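PDB 4R84: sialyltransferase 0160 from Photobacterium damselae, which probably transfers sialic acid from CMP-sialic acid to galactose-containing acceptor sugars, as a GT-B-type glycosyltransferase. Local coordinates for residues 210-215 with 282-287. Numbering follows the deposited sequence.
Sequences NNLPPI and YNWHKL
Leu212 and Trp284 mark the nearest approach of the two backbones, with their CA atoms 10.4 Å apart, so the gap is bridged by side chains. Residues 210-215 cover the junction of helices 208-211 and 213-219. The hydrogen bond from Ile215 N to Leu212 O, 2.9 Å, closes the turn here. Residues 282-287 belong to the loop between helix 252-267 and strand 290-294. In it, Leu287 N donates a hydrogen bond to Trp284 O at 3.0 Å.

The indole of Trp284 spans the gap with its six-membered ring leading. In both Trp284 and Leu212 the bond from CA to CB points toward the other segment. Trp284 CH2 lies 3.9 Å from Leu212 CB and 4.1 Å from Pro213 CD. Leu212 CD1 sits over one face of the indole, while the Pro213 ring approaches it obliquely. Leu267 of helix 252-267 touches both Trp284 and Pro213. Leu212 also packs on Phe201 and Thr203 of strand 197-204, so it lies between the Rossmann-like sheet and the indole.

No hydrogen bond crosses between the segments. Trp284 NE1 donates to Asn280 O within its own loop. The small contact, 106 Å² over both sides, therefore rests on apolar van der Waals packing, not directional bonds.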
loop_
_atom_site.group_PDB
_atom_site.type_symbol
_atom_site.label_atom_id
_atom_site.label_comp_id
_atom_site.label_asym_id
_atom_site.label_seq_id
_atom_site.Cartn_x
_atom_site.Cartn_y
_atom_site.Cartn_z
ATOM N N ASN A 210 -9.910 6.261 -12.376
ATOM C CA ASN A 210 -9.318 5.858 -13.649
ATOM C C ASN A 210 -9.010 4.362 -13.676
ATOM O O ASN A 210 -8.868 3.779 -14.748
ATOM C CB ASN A 210 -8.046 6.654 -13.931
ATOM C CG ASN A 210 -8.333 8.067 -14.384
ATOM O OD1 ASN A 210 -9.417 8.363 -14.896
ATOM N ND2 ASN A 210 -7.357 8.948 -14.216
ATOM N N ASN A 211 -8.894 3.746 -12.500
ATOM C CA ASN A 211 -8.439 2.354 -12.443
ATOM C C ASN A 211 -9.507 1.293 -12.206
ATOM O O ASN A 211 -9.410 0.199 -12.765
ATOM C CB ASN A 211 -7.367 2.192 -11.355
ATOM C CG ASN A 211 -6.041 2.840 -11.732
ATOM O OD1 ASN A 211 -5.725 3.018 -12.914
ATOM N ND2 ASN A 211 -5.255 3.197 -10.716
ATOM N N LEU A 212 -10.508 1.580 -11.375
ATOM C CA LEU A 212 -11.461 0.522 -11.003
ATOM C C LEU A 212 -12.693 0.394 -11.915
ATOM O O LEU A 212 -13.104 -0.732 -12.219
ATOM C CB LEU A 212 -11.924 0.708 -9.552
ATOM C CG LEU A 212 -10.793 0.678 -8.507
ATOM C CD1 LEU A 212 -11.356 0.582 -7.088
ATOM C CD2 LEU A 212 -9.831 -0.480 -8.757
ATOM N N PRO A 213 -13.291 1.519 -12.356
ATOM C CA PRO A 213 -14.470 1.319 -13.215
ATOM C C PRO A 213 -14.266 0.430 -14.458
ATOM O O PRO A 213 -15.223 -0.254 -14.815
ATOM C CB PRO A 213 -14.849 2.747 -13.623
ATOM C CG PRO A 213 -14.389 3.583 -12.479
ATOM C CD PRO A 213 -13.093 2.947 -12.034
ATOM N N PRO A 214 -13.081 0.447 -15.113
ATOM C CA PRO A 214 -12.927 -0.444 -16.271
ATOM C C PRO A 214 -13.022 -1.921 -15.946
ATOM O O PRO A 214 -13.287 -2.719 -16.848
ATOM C CB PRO A 214 -11.529 -0.114 -16.782
ATOM C CG PRO A 214 -11.302 1.289 -16.354
ATOM C CD PRO A 214 -11.947 1.385 -15.017
ATOM N N ILE A 215 -12.786 -2.283 -14.684
ATOM C CA ILE A 215 -12.904 -3.665 -14.265
ATOM C C ILE A 215 -14.307 -3.930 -13.711
ATOM O O ILE A 215 -14.937 -4.962 -14.011
ATOM C CB ILE A 215 -11.860 -4.025 -13.187
ATOM C CG1 ILE A 215 -10.441 -3.795 -13.721
ATOM C CG2 ILE A 215 -12.057 -5.485 -12.738
ATOM C CD1 ILE A 215 -9.354 -3.816 -12.620
ATOM N N TYR A 282 -13.992 9.982 -3.124
ATOM C CA TYR A 282 -14.301 9.730 -1.723
ATOM C C TYR A 282 -15.736 9.261 -1.498
ATOM O O TYR A 282 -16.300 9.454 -0.422
ATOM C CB TYR A 282 -14.020 10.979 -0.876
ATOM C CG TYR A 282 -12.545 11.262 -0.725
ATOM C CD1 TYR A 282 -11.705 10.356 -0.089
ATOM C CD2 TYR A 282 -11.997 12.439 -1.210
ATOM C CE1 TYR A 282 -10.353 10.612 0.049
ATOM C CE2 TYR A 282 -10.644 12.709 -1.078
ATOM C CZ TYR A 282 -9.829 11.805 -0.448
ATOM O OH TYR A 282 -8.490 12.076 -0.321
ATOM N N ASN A 283 -16.317 8.627 -2.511
ATOM C CA ASN A 283 -17.637 8.004 -2.372
ATOM C C ASN A 283 -17.617 6.480 -2.456
ATOM O O ASN A 283 -18.672 5.845 -2.445
ATOM C CB ASN A 283 -18.588 8.526 -3.441
ATOM C CG ASN A 283 -19.316 9.769 -3.012
ATOM O OD1 ASN A 283 -19.540 9.995 -1.818
ATOM N ND2 ASN A 283 -19.693 10.591 -3.983
ATOM N N TRP A 284 -16.436 5.888 -2.575
ATOM C CA TRP A 284 -16.372 4.439 -2.776
ATOM C C TRP A 284 -16.876 3.676 -1.558
ATOM O O TRP A 284 -17.456 2.599 -1.706
ATOM C CB TRP A 284 -14.957 4.014 -3.145
ATOM C CG TRP A 284 -14.641 4.461 -4.551
ATOM C CD1 TRP A 284 -14.117 5.662 -4.934
ATOM C CD2 TRP A 284 -14.862 3.718 -5.750
ATOM N NE1 TRP A 284 -14.002 5.710 -6.304
ATOM C CE2 TRP A 284 -14.463 4.524 -6.828
ATOM C CE3 TRP A 284 -15.379 2.441 -6.023
ATOM C CZ2 TRP A 284 -14.538 4.097 -8.158
ATOM C CZ3 TRP A 284 -15.458 2.016 -7.340
ATOM C CH2 TRP A 284 -15.037 2.843 -8.392
ATOM N N HIS A 285 -16.691 4.246 -0.368
ATOM C CA HIS A 285 -17.125 3.575 0.863
ATOM C C HIS A 285 -18.653 3.525 1.011
ATOM O O HIS A 285 -19.171 2.795 1.854
ATOM C CB HIS A 285 -16.505 4.262 2.078
ATOM C CG HIS A 285 -17.031 5.639 2.321
ATOM N ND1 HIS A 285 -16.885 6.659 1.405
ATOM C CD2 HIS A 285 -17.699 6.168 3.374
ATOM C CE1 HIS A 285 -17.450 7.757 1.879
ATOM N NE2 HIS A 285 -17.950 7.485 3.073
ATOM N N LYS A 286 -19.361 4.292 0.183
ATOM C CA LYS A 286 -20.829 4.289 0.155
ATOM C C LYS A 286 -21.360 3.118 -0.653
ATOM O O LYS A 286 -22.541 2.775 -0.578
ATOM C CB LYS A 286 -21.361 5.599 -0.443
ATOM C CG LYS A 286 -21.086 6.875 0.347
ATOM C CD LYS A 286 -21.997 7.003 1.556
ATOM C CE LYS A 286 -21.369 6.477 2.822
ATOM N NZ LYS A 286 -22.308 6.620 3.972
ATOM N N LEU A 287 -20.493 2.514 -1.447
ATOM C CA LEU A 287 -20.922 1.457 -2.361
ATOM C C LEU A 287 -20.254 0.109 -2.123
ATOM O O LEU A 287 -20.822 -0.942 -2.460
ATOM C CB LEU A 287 -20.673 1.897 -3.806
ATOM C CG LEU A 287 -21.399 3.179 -4.219
ATOM C CD1 LEU A 287 -21.017 3.590 -5.636
ATOM C CD2 LEU A 287 -22.901 3.019 -4.104
#